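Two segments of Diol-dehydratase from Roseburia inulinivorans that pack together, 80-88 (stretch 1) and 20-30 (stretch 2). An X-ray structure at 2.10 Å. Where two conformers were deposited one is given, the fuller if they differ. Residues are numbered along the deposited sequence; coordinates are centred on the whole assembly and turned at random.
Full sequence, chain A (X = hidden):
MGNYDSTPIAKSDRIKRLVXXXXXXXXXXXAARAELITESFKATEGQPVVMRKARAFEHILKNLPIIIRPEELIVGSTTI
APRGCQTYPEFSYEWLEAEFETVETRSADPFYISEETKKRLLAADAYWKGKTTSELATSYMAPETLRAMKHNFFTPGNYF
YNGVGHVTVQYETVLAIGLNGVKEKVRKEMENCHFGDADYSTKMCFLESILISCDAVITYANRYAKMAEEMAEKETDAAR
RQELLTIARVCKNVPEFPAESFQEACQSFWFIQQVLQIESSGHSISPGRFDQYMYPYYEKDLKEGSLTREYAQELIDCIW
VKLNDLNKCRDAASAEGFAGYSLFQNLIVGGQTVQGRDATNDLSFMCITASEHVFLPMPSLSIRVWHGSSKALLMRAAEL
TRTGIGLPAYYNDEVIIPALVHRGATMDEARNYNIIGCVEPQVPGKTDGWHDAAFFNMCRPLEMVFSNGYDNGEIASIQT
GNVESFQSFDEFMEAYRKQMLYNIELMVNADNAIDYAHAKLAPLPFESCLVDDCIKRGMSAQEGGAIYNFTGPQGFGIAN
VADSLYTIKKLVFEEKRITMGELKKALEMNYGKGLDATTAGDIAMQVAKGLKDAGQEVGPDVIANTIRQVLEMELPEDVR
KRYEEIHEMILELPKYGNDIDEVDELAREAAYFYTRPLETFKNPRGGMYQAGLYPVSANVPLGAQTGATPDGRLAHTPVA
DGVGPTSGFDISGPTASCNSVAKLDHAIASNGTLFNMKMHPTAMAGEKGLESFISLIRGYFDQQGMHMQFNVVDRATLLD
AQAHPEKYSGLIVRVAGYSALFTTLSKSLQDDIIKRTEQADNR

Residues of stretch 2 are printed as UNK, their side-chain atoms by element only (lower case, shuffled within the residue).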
# COMPACT_ATOMS: atom_id res chain seq x y z
N ILE A 80 -19.37 -27.49 10.39
CA ILE A 80 -20.11 -28.49 11.13
C ILE A 80 -20.51 -29.60 10.15
O ILE A 80 -20.29 -30.78 10.43
CB ILE A 80 -21.33 -27.90 11.81
CG1 ILE A 80 -20.88 -26.86 12.84
CG2 ILE A 80 -22.16 -29.01 12.50
CD1 ILE A 80 -19.81 -27.41 13.81
N ALA A 81 -21.04 -29.24 8.99
CA ALA A 81 -21.36 -30.22 7.97
C ALA A 81 -20.09 -30.78 7.34
O ALA A 81 -19.26 -30.03 6.86
CB ALA A 81 -22.25 -29.62 6.90
N PRO A 82 -19.94 -32.12 7.33
CA PRO A 82 -18.78 -32.72 6.66
C PRO A 82 -18.73 -32.34 5.18
O PRO A 82 -19.78 -32.23 4.54
CB PRO A 82 -19.01 -34.22 6.83
CG PRO A 82 -19.94 -34.33 8.06
CD PRO A 82 -20.83 -33.13 7.93
N ARG A 83 -17.52 -32.10 4.67
CA ARG A 83 -17.32 -31.69 3.27
C ARG A 83 -18.01 -30.37 2.94
O ARG A 83 -18.24 -30.06 1.78
CB ARG A 83 -17.78 -32.78 2.30
CG ARG A 83 -16.98 -34.08 2.45
CD ARG A 83 -17.42 -35.14 1.47
NE ARG A 83 -17.07 -34.82 0.09
CZ ARG A 83 -17.96 -34.66 -0.89
NH1 ARG A 83 -19.26 -34.80 -0.65
NH2 ARG A 83 -17.53 -34.38 -2.12
N GLY A 84 -18.32 -29.59 3.97
CA GLY A 84 -18.95 -28.30 3.79
C GLY A 84 -17.88 -27.25 3.52
O GLY A 84 -16.70 -27.57 3.43
N CYS A 85 -18.31 -26.00 3.38
CA CYS A 85 -17.34 -24.92 3.28
C CYS A 85 -17.82 -23.66 3.99
O CYS A 85 -19.02 -23.41 4.11
CB CYS A 85 -17.03 -24.60 1.81
SG CYS A 85 -18.41 -23.84 0.90
N GLN A 86 -16.86 -22.89 4.47
CA GLN A 86 -17.09 -21.51 4.87
C GLN A 86 -17.05 -20.63 3.63
O GLN A 86 -16.82 -21.14 2.53
CB GLN A 86 -16.05 -21.06 5.89
CG GLN A 86 -16.06 -21.85 7.21
CD GLN A 86 -17.32 -21.62 8.03
OE1 GLN A 86 -18.07 -20.67 7.81
NE2 GLN A 86 -17.57 -22.51 9.00
N THR A 87 -17.27 -19.33 3.80
CA THR A 87 -17.19 -18.38 2.70
C THR A 87 -16.14 -17.30 2.99
O THR A 87 -15.71 -17.12 4.12
CB THR A 87 -18.54 -17.69 2.41
OG1 THR A 87 -18.93 -16.88 3.52
CG2 THR A 87 -19.63 -18.74 2.14
N TYR A 88 -15.71 -16.62 1.93
CA TYR A 88 -14.54 -15.75 2.00
C TYR A 88 -14.85 -14.42 1.29
O TYR A 88 -14.34 -14.13 0.20
CB TYR A 88 -13.31 -16.47 1.39
CG TYR A 88 -12.96 -17.74 2.16
CD1 TYR A 88 -13.75 -18.88 2.05
CD2 TYR A 88 -11.86 -17.79 3.01
CE1 TYR A 88 -13.48 -20.02 2.77
CE2 TYR A 88 -11.56 -18.94 3.74
CZ TYR A 88 -12.38 -20.05 3.61
OH TYR A 88 -12.14 -21.20 4.31
N UNK A 20 -17.86 -43.00 5.24
CA UNK A 20 -19.30 -42.93 5.01
C UNK A 20 -19.92 -41.71 5.69
O UNK A 20 -20.84 -41.10 5.16
o UNK A 20 -19.23 -45.27 3.51
c UNK A 20 -19.64 -45.43 4.68
c UNK A 20 -20.00 -44.20 5.51
o UNK A 20 -19.78 -46.54 5.20
N UNK A 21 -19.42 -41.36 6.86
CA UNK A 21 -19.91 -40.18 7.55
C UNK A 21 -19.66 -38.90 6.72
O UNK A 21 -20.54 -38.05 6.64
n UNK A 21 -20.07 -36.98 10.78
c UNK A 21 -19.77 -38.87 9.70
n UNK A 21 -21.07 -38.76 10.15
c UNK A 21 -19.14 -37.73 10.10
c UNK A 21 -21.22 -37.62 10.80
c UNK A 21 -19.28 -40.05 8.93
N UNK A 22 -18.49 -38.77 6.10
CA UNK A 22 -18.22 -37.59 5.27
C UNK A 22 -19.29 -37.41 4.22
O UNK A 22 -19.69 -36.30 3.92
c UNK A 22 -14.37 -37.33 4.51
c UNK A 22 -15.58 -37.60 5.40
c UNK A 22 -15.70 -36.54 6.50
c UNK A 22 -16.85 -37.67 4.56
N UNK A 23 -19.75 -38.52 3.66
CA UNK A 23 -20.61 -38.43 2.49
C UNK A 23 -22.10 -38.69 2.77
O UNK A 23 -22.88 -38.78 1.85
c UNK A 23 -18.87 -38.24 -0.45
c UNK A 23 -16.47 -38.07 -0.52
c UNK A 23 -20.10 -39.41 1.42
c UNK A 23 -16.39 -38.77 0.67
o UNK A 23 -15.33 -37.62 -1.16
c UNK A 23 -17.57 -39.21 1.30
c UNK A 23 -17.71 -37.80 -1.08
c UNK A 23 -18.82 -38.95 0.74
N UNK A 24 -22.49 -38.75 4.04
CA UNK A 24 -23.87 -39.06 4.40
C UNK A 24 -24.84 -37.99 3.89
O UNK A 24 -25.97 -38.30 3.55
c UNK A 24 -24.01 -39.24 5.90
N UNK A 25 -24.37 -36.74 3.84
CA UNK A 25 -25.18 -35.64 3.32
C UNK A 25 -24.42 -34.80 2.30
O UNK A 25 -23.19 -34.89 2.20
n UNK A 25 -27.87 -34.18 8.92
c UNK A 25 -25.66 -34.74 4.46
c UNK A 25 -27.67 -35.09 7.76
c UNK A 25 -26.50 -35.43 5.52
c UNK A 25 -26.77 -34.47 6.69
N UNK A 26 -25.16 -34.00 1.53
CA UNK A 26 -24.60 -32.97 0.65
C UNK A 26 -23.62 -32.06 1.35
O UNK A 26 -23.82 -31.73 2.52
c UNK A 26 -26.37 -32.53 -1.14
s UNK A 26 -27.13 -31.08 -1.87
c UNK A 26 -25.71 -32.07 0.10
c UNK A 26 -25.72 -30.32 -2.60
N UNK A 27 -22.57 -31.64 0.64
CA UNK A 27 -21.77 -30.51 1.14
C UNK A 27 -22.66 -29.30 1.39
O UNK A 27 -23.59 -29.04 0.63
c UNK A 27 -22.04 -32.15 -0.64
c UNK A 27 -20.78 -30.25 0.00
c UNK A 27 -20.65 -31.57 -0.68
N UNK A 28 -22.38 -28.58 2.47
CA UNK A 28 -23.18 -27.42 2.84
C UNK A 28 -22.34 -26.16 3.04
O UNK A 28 -21.28 -26.23 3.65
c UNK A 28 -23.98 -27.71 4.12
c UNK A 28 -24.72 -26.48 4.68
o UNK A 28 -26.41 -25.95 6.30
o UNK A 28 -25.45 -27.92 6.44
c UNK A 28 -25.59 -26.81 5.90
N UNK A 29 -22.83 -25.03 2.55
CA UNK A 29 -22.23 -23.72 2.79
C UNK A 29 -22.62 -23.17 4.18
O UNK A 29 -23.81 -23.12 4.52
c UNK A 29 -22.83 -22.53 -0.85
c UNK A 29 -22.65 -22.72 1.69
c UNK A 29 -22.12 -23.17 0.34
c UNK A 29 -22.19 -21.29 2.03
N UNK A 30 -21.63 -22.74 4.96
CA UNK A 30 -21.88 -22.18 6.29
C UNK A 30 -21.44 -20.71 6.40
O UNK A 30 -20.50 -20.28 5.72
o UNK A 30 -20.35 -25.03 9.23
c UNK A 30 -21.78 -24.46 7.36
o UNK A 30 -21.67 -26.57 8.39
c UNK A 30 -21.20 -23.04 7.36
c UNK A 30 -21.22 -25.41 8.41
O HOH W 1 -20.67 -34.77 1.72
O HOH W 2 -15.31 -35.98 -3.26
O HOH W 3 -22.39 -32.79 4.72
O HOH W 4 -18.84 -18.06 5.97
O HOH W 5 -19.74 -23.23 10.95

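Position 20, in the last turn of a helix that begins earlier in the chain, carries two carbons, the second bearing two oxygens; this short carboxylate lies out of reach of stretch 1 and is Asp-20. Position 21 has one carbon leading to a five-membered ring of three carbons and two nitrogens, an imidazole, hence His-21; its NE2 lies 3.8 Å from CG of Pro-82. At position 22 four carbons fork at the second, the pattern of Leu-22. Its CD2 meets CB of Pro-82 at 4.1 Å, an apolar contact.

Position 23 bears one carbon and a six-carbon ring with a single oxygen, so it is Tyr-23, the first residue to leave helical geometry. Arg-83 lies across the ring face: its CD sits 3.6 Å from the ring centroid of Tyr-23, only 11° off the normal, a CH-pi contact, while CZ of Arg-83 approaches CE2 of Tyr-23 to 3.2 Å. Water 2 joins the end of each side chain, 2.7 Å from OH of Tyr-23 and, through a weak hydrogen bond, 3.0 Å from NH2 of Arg-83.

A lone carbon at position 24, without contact to stretch 1, marks Ala-24. Position 25 shows four carbons in a row ending in nitrogen, the extended chain of Lys-25, which stays clear of stretch 1. Its backbone still takes part: water 1 donates to O of Lys-25 (2.6 Å) and O of Leu-22 (2.9 Å) and accepts from NH1 of Arg-83 (2.8 Å). Position 26, two carbons, a sulfur and a final carbon without a branch, is Met-26, its CB directed away from stretch 1.

At position 27 three carbons close a ring onto the backbone nitrogen, which defines Pro-27. Its CB packs 3.1 Å from O of Arg-83, and its CG lies 3.5 Å from NH1 of Arg-83. Position 28 has three carbons, the third with two oxygens, and is Glu-28; OE1 approaches CB of Ala-81 at 3.7 Å. Four carbons at position 29, forked at the first with one arm two carbons long, identify Ile-29. Its CG1 touches SG of Cys-85 at 3.8 Å and its CG2 meets CG2 of Thr-87 at 3.6 Å. Position 30 again has three carbons ending in two oxygens: Glu-30, whose carboxylate accepts hydrogen bonds from N of Ile-80 to OE1 (2.9 Å) and from N of Ala-81 to OE2 (2.8 Å).

The contact combines backbone pairing with side-chain anchors. Cys-85 and Ile-29 form a single beta bridge, in which N of Cys-85 donates to O of Glu-28 (3.0 Å) and N of Glu-30 donates to O of Cys-85 (2.8 Å). Beside it, the type II turn from Ala-81 to Gly-84 presents Pro-82 and Arg-83 to the helix end, and Gly-84 lets the two backbones approach closely: a CB there would lie 2.6 Å from O of Glu-28, a clash. The carboxylate of Glu-30 secures the start of stretch 1.

Stretch 2 20-30: DHLYAKMPEIE
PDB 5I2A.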